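Local atomic coordinates of hypothetical protein Atu2327 (Agrobacterium tumefaciens, PDB entry 2O8I), a protein that is of unestablished function but probably catalyses the decarboxylation of OHCU in the degradation of uric acid. Residues R56-K69 against F143-R157. Sequence-based numbering, arbitrary orientation.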
loop_
_atom_site.group_PDB
_atom_site.type_symbol
_atom_site.label_atom_id
_atom_site.label_comp_id
_atom_site.label_asym_id
_atom_site.label_seq_id
_atom_site.Cartn_x
_atom_site.Cartn_y
_atom_site.Cartn_z
ATOM N N ARG A 56 9.738 14.067 9.299
ATOM C CA ARG A 56 8.548 14.375 8.531
ATOM C C ARG A 56 8.785 14.201 7.017
ATOM O O ARG A 56 7.933 13.642 6.290
ATOM C CB ARG A 56 8.038 15.767 8.877
ATOM C CG ARG A 56 7.523 15.839 10.318
ATOM C CD ARG A 56 7.526 17.262 10.936
ATOM N NE ARG A 56 6.775 18.238 10.140
ATOM C CZ ARG A 56 5.443 18.316 10.070
ATOM N NH1 ARG A 56 4.663 17.479 10.749
ATOM N NH2 ARG A 56 4.881 19.233 9.293
ATOM N N LEU A 57 9.954 14.629 6.546
ATOM C CA LEU A 57 10.316 14.449 5.134
ATOM C C LEU A 57 10.402 12.958 4.778
ATOM O O LEU A 57 9.978 12.545 3.668
ATOM C CB LEU A 57 11.618 15.170 4.783
ATOM C CG LEU A 57 12.014 15.102 3.302
ATOM C CD1 LEU A 57 11.008 15.859 2.423
ATOM C CD2 LEU A 57 13.438 15.654 3.080
ATOM N N GLY A 58 10.916 12.157 5.724
ATOM C CA GLY A 58 10.940 10.694 5.581
ATOM C C GLY A 58 9.543 10.083 5.447
ATOM O O GLY A 58 9.334 9.116 4.714
ATOM N N VAL A 59 8.568 10.660 6.133
ATOM C CA VAL A 59 7.216 10.115 6.113
ATOM C C VAL A 59 6.627 10.373 4.754
ATOM O O VAL A 59 5.988 9.494 4.183
ATOM C CB VAL A 59 6.330 10.753 7.211
ATOM C CG1 VAL A 59 4.862 10.443 7.005
ATOM C CG2 VAL A 59 6.824 10.349 8.625
ATOM N N LEU A 60 6.852 11.572 4.225
ATOM C CA LEU A 60 6.321 11.940 2.906
ATOM C C LEU A 60 6.878 11.020 1.854
ATOM O O LEU A 60 6.157 10.540 0.987
ATOM C CB LEU A 60 6.710 13.367 2.568
ATOM C CG LEU A 60 5.755 14.527 2.875
ATOM C CD1 LEU A 60 4.845 14.305 4.027
ATOM C CD2 LEU A 60 6.544 15.794 3.067
ATOM N N ARG A 61 8.179 10.777 1.943
ATOM C CA ARG A 61 8.854 9.982 0.959
ATOM C C ARG A 61 8.458 8.519 1.012
ATOM O O ARG A 61 8.567 7.839 0.021
ATOM C CB ARG A 61 10.367 10.135 1.121
ATOM C CG ARG A 61 10.855 11.509 0.716
ATOM C CD ARG A 61 12.348 11.588 0.745
ATOM N NE ARG A 61 12.811 12.722 -0.054
ATOM C CZ ARG A 61 13.971 13.363 0.133
ATOM N NH1 ARG A 61 14.775 12.981 1.105
ATOM N NH2 ARG A 61 14.308 14.396 -0.644
ATOM N N ALA A 62 8.005 8.034 2.160
ATOM C CA ALA A 62 7.630 6.614 2.297
ATOM C C ALA A 62 6.191 6.384 1.822
ATOM O O ALA A 62 5.801 5.257 1.523
ATOM C CB ALA A 62 7.791 6.145 3.755
ATOM N N HIS A 63 5.404 7.454 1.768
ATOM C CA HIS A 63 4.018 7.346 1.397
ATOM C C HIS A 63 3.803 6.805 -0.039
ATOM O O HIS A 63 4.524 7.165 -0.969
ATOM C CB HIS A 63 3.358 8.692 1.572
ATOM C CG HIS A 63 1.879 8.615 1.648
ATOM N ND1 HIS A 63 1.204 8.563 2.844
ATOM C CD2 HIS A 63 0.937 8.545 0.679
ATOM C CE1 HIS A 63 -0.096 8.493 2.614
ATOM N NE2 HIS A 63 -0.287 8.490 1.309
ATOM N N PRO A 64 2.843 5.881 -0.217
ATOM C CA PRO A 64 2.643 5.352 -1.569
ATOM C C PRO A 64 2.078 6.386 -2.538
ATOM O O PRO A 64 1.322 7.303 -2.130
ATOM C CB PRO A 64 1.616 4.230 -1.371
ATOM C CG PRO A 64 0.962 4.515 -0.078
ATOM C CD PRO A 64 1.971 5.222 0.779
ATOM N N ASP A 65 2.447 6.228 -3.807
ATOM C CA ASP A 65 1.883 7.055 -4.858
ATOM C C ASP A 65 0.461 6.601 -5.224
ATOM O O ASP A 65 0.013 5.490 -4.895
ATOM C CB ASP A 65 2.805 7.110 -6.082
ATOM C CG ASP A 65 3.088 5.747 -6.661
ATOM O OD1 ASP A 65 2.352 4.776 -6.445
ATOM O OD2 ASP A 65 4.068 5.632 -7.380
ATOM N N LEU A 66 -0.246 7.497 -5.882
ATOM C CA LEU A 66 -1.597 7.262 -6.252
ATOM C C LEU A 66 -1.841 5.938 -7.032
ATOM O O LEU A 66 -2.711 5.131 -6.679
ATOM C CB LEU A 66 -2.024 8.475 -7.043
ATOM C CG LEU A 66 -3.513 8.682 -7.125
ATOM C CD1 LEU A 66 -4.167 8.324 -5.849
ATOM C CD2 LEU A 66 -3.656 10.132 -7.414
ATOM N N ALA A 67 -1.066 5.684 -8.069
ATOM C CA ALA A 67 -1.227 4.410 -8.822
ATOM C C ALA A 67 -1.103 3.192 -7.935
ATOM O O ALA A 67 -1.872 2.241 -8.077
ATOM C CB ALA A 67 -0.285 4.337 -9.947
ATOM N N GLY A 68 -0.175 3.226 -6.993
ATOM C CA GLY A 68 -0.030 2.166 -6.018
ATOM C C GLY A 68 -1.261 2.021 -5.140
ATOM O O GLY A 68 -1.611 0.895 -4.746
ATOM N N LYS A 69 -1.933 3.127 -4.800
ATOM C CA LYS A 69 -3.127 2.993 -3.984
ATOM C C LYS A 69 -4.248 2.385 -4.829
ATOM O O LYS A 69 -5.001 1.523 -4.356
ATOM C CB LYS A 69 -3.568 4.318 -3.361
ATOM C CG LYS A 69 -2.581 4.923 -2.389
ATOM C CD LYS A 69 -3.102 6.261 -1.762
ATOM C CE LYS A 69 -2.313 6.583 -0.464
ATOM N NZ LYS A 69 -2.720 7.902 0.144
ATOM N N PHE A 143 5.165 21.358 1.067
ATOM C CA PHE A 143 5.483 20.623 2.258
ATOM C C PHE A 143 4.357 20.830 3.258
ATOM O O PHE A 143 3.921 19.871 3.887
ATOM C CB PHE A 143 6.819 21.065 2.816
ATOM C CG PHE A 143 7.367 20.152 3.843
ATOM C CD1 PHE A 143 8.158 19.079 3.471
ATOM C CD2 PHE A 143 7.118 20.383 5.192
ATOM C CE1 PHE A 143 8.694 18.217 4.420
ATOM C CE2 PHE A 143 7.631 19.530 6.153
ATOM C CZ PHE A 143 8.432 18.437 5.769
ATOM N N ALA A 144 3.849 22.054 3.364
ATOM C CA ALA A 144 2.658 22.288 4.179
ATOM C C ALA A 144 1.461 21.438 3.683
ATOM O O ALA A 144 0.859 20.717 4.463
ATOM C CB ALA A 144 2.297 23.795 4.230
ATOM N N THR A 145 1.146 21.508 2.390
ATOM C CA THR A 145 0.033 20.752 1.819
ATOM C C THR A 145 0.193 19.237 1.997
ATOM O O THR A 145 -0.738 18.591 2.479
ATOM C CB THR A 145 -0.155 21.093 0.336
ATOM O OG1 THR A 145 -0.528 22.444 0.249
ATOM C CG2 THR A 145 -1.271 20.293 -0.319
ATOM N N ALA A 146 1.360 18.691 1.620
ATOM C CA ALA A 146 1.614 17.247 1.666
ATOM C C ALA A 146 1.489 16.722 3.063
ATOM O O ALA A 146 0.850 15.712 3.259
ATOM C CB ALA A 146 2.965 16.900 1.111
ATOM N N THR A 147 2.075 17.413 4.041
ATOM C CA THR A 147 1.971 16.994 5.442
ATOM C C THR A 147 0.521 17.042 5.931
ATOM O O THR A 147 0.106 16.197 6.729
ATOM C CB THR A 147 2.870 17.845 6.412
ATOM O OG1 THR A 147 2.530 19.227 6.299
ATOM C CG2 THR A 147 4.350 17.643 6.140
ATOM N N GLY A 148 -0.230 18.034 5.456
ATOM C CA GLY A 148 -1.653 18.171 5.774
ATOM C C GLY A 148 -2.415 16.979 5.230
ATOM O O GLY A 148 -3.280 16.438 5.899
ATOM N N GLN A 149 -2.070 16.559 4.013
ATOM C CA GLN A 149 -2.738 15.463 3.353
ATOM C C GLN A 149 -2.439 14.108 4.019
ATOM O O GLN A 149 -3.319 13.266 4.134
ATOM C CB GLN A 149 -2.377 15.433 1.856
ATOM C CG GLN A 149 -3.026 16.581 1.057
ATOM C CD GLN A 149 -4.553 16.540 1.034
ATOM O OE1 GLN A 149 -5.181 15.591 0.531
ATOM N NE2 GLN A 149 -5.153 17.558 1.572
ATOM N N VAL A 150 -1.195 13.907 4.430
ATOM C CA VAL A 150 -0.773 12.712 5.130
ATOM C C VAL A 150 -1.607 12.544 6.426
ATOM O O VAL A 150 -1.979 11.432 6.820
ATOM C CB VAL A 150 0.744 12.764 5.423
ATOM C CG1 VAL A 150 1.076 11.976 6.643
ATOM C CG2 VAL A 150 1.505 12.211 4.264
ATOM N N GLU A 151 -1.972 13.655 7.026
ATOM C CA GLU A 151 -2.715 13.607 8.246
ATOM C C GLU A 151 -4.217 13.279 8.249
ATOM O O GLU A 151 -4.639 12.366 8.965
ATOM C CB GLU A 151 -2.581 14.942 9.017
ATOM C CG GLU A 151 -1.230 15.213 9.655
ATOM C CD GLU A 151 -1.205 16.484 10.556
ATOM O OE1 GLU A 151 -2.241 17.210 10.687
ATOM O OE2 GLU A 151 -0.123 16.767 11.137
ATOM N N LYS A 152 -5.060 13.944 7.471
ATOM C CA LYS A 152 -5.833 13.452 6.402
ATOM C C LYS A 152 -6.016 12.012 6.076
ATOM O O LYS A 152 -7.061 11.448 6.400
ATOM C CB LYS A 152 -6.132 14.435 5.304
ATOM C CG LYS A 152 -7.538 14.960 5.448
ATOM C CD LYS A 152 -8.263 15.074 4.066
ATOM C CE LYS A 152 -9.709 15.721 4.157
ATOM N NZ LYS A 152 -10.359 15.899 2.799
ATOM N N ILE A 153 -5.036 11.423 5.417
ATOM C CA ILE A 153 -5.090 10.039 5.116
ATOM C C ILE A 153 -5.090 9.207 6.431
ATOM O O ILE A 153 -5.847 8.222 6.563
ATOM C CB ILE A 153 -3.967 9.730 4.172
ATOM C CG1 ILE A 153 -4.314 10.398 2.821
ATOM C CG2 ILE A 153 -3.790 8.230 4.071
ATOM C CD1 ILE A 153 -3.130 10.735 1.892
ATOM N N ALA A 154 -4.297 9.649 7.408
ATOM C CA ALA A 154 -4.236 8.975 8.703
ATOM C C ALA A 154 -5.639 8.902 9.282
ATOM O O ALA A 154 -6.089 7.824 9.750
ATOM C CB ALA A 154 -3.242 9.690 9.700
ATOM N N TRP A 155 -6.345 10.024 9.198
ATOM C CA TRP A 155 -7.690 10.079 9.714
ATOM C C TRP A 155 -8.583 9.090 8.994
ATOM O O TRP A 155 -9.329 8.313 9.627
ATOM C CB TRP A 155 -8.283 11.507 9.631
ATOM C CG TRP A 155 -9.767 11.495 9.775
ATOM C CD1 TRP A 155 -10.689 11.607 8.778
ATOM C CD2 TRP A 155 -10.492 11.283 10.967
ATOM N NE1 TRP A 155 -11.962 11.509 9.285
ATOM C CE2 TRP A 155 -11.869 11.307 10.633
ATOM C CE3 TRP A 155 -10.118 11.111 12.301
ATOM C CZ2 TRP A 155 -12.878 11.154 11.581
ATOM C CZ3 TRP A 155 -11.115 10.946 13.247
ATOM C CH2 TRP A 155 -12.488 10.967 12.881
ATOM N N LEU A 156 -8.525 9.124 7.670
ATOM C CA LEU A 156 -9.360 8.248 6.861
ATOM C C LEU A 156 -9.063 6.776 7.155
ATOM O O LEU A 156 -9.988 5.948 7.243
ATOM C CB LEU A 156 -9.185 8.545 5.356
ATOM C CG LEU A 156 -9.672 9.920 4.868
ATOM C CD1 LEU A 156 -9.141 10.162 3.455
ATOM C CD2 LEU A 156 -11.218 10.014 4.911
ATOM N N ARG A 157 -7.787 6.452 7.319
ATOM C CA ARG A 157 -7.422 5.071 7.660
ATOM C C ARG A 157 -8.018 4.648 8.991
ATOM O O ARG A 157 -8.780 3.662 9.038
ATOM C CB ARG A 157 -5.917 4.874 7.620
ATOM C CG ARG A 157 -5.414 5.033 6.190
ATOM C CD ARG A 157 -3.935 5.153 6.158
ATOM N NE ARG A 157 -3.448 4.960 4.810
ATOM C CZ ARG A 157 -2.182 4.711 4.507
ATOM N NH1 ARG A 157 -1.285 4.591 5.487
ATOM N NH2 ARG A 157 -1.817 4.570 3.229
#
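L60 packs as a knob into a hole formed by F143, A146, T147 and V150, the central feature of a helix-helix crossing in this all-helical OHCU decarboxylase-family chain. The short axes of helix 56-62 and helix 143-157 approach to 10.4 Å at 68°, and no hydrogen bond joins the two segments, so the union rests on side-chain packing.

The apolar contacts centre on the two branches of L60: CD2 meets F143 CE1 at 3.5 Å, while L60 CD1 turns to V150 CG2 and T147 CG2. L57 CD1 reaches the same phenyl ring at its edge, near the ring plane. With CG anti to the backbone N (chi1 -166°), the F143 ring ends beside L57 and L60; T147 CG2 lies over one face.

Among charged groups, R56 bends at chi3 (56°), and its guanidinium presents one face to T147 CG2, with NH2 3.6 Å from that methyl. E53 pairs with R56 NE, and the carbonyl of F48 accepts from NH1. Similarly, R157 turns one guanidinium face to H63 CE1, while E16 of the same chain forms a salt bridge with R157 NH2 and E75 of the second subunit forms one with NE, placing this end of the contact at the dimer interface.

H63 leaves the helical conformation, and its imidazole lies against V150 and I153. K69, extended beyond CG, also has a salt bridge to E75 of the second subunit; I153 CD1 sits 3.4 Å from K69 NZ, which donates to H63 NE2 at 2.8 Å, only 9° from the imidazole plane.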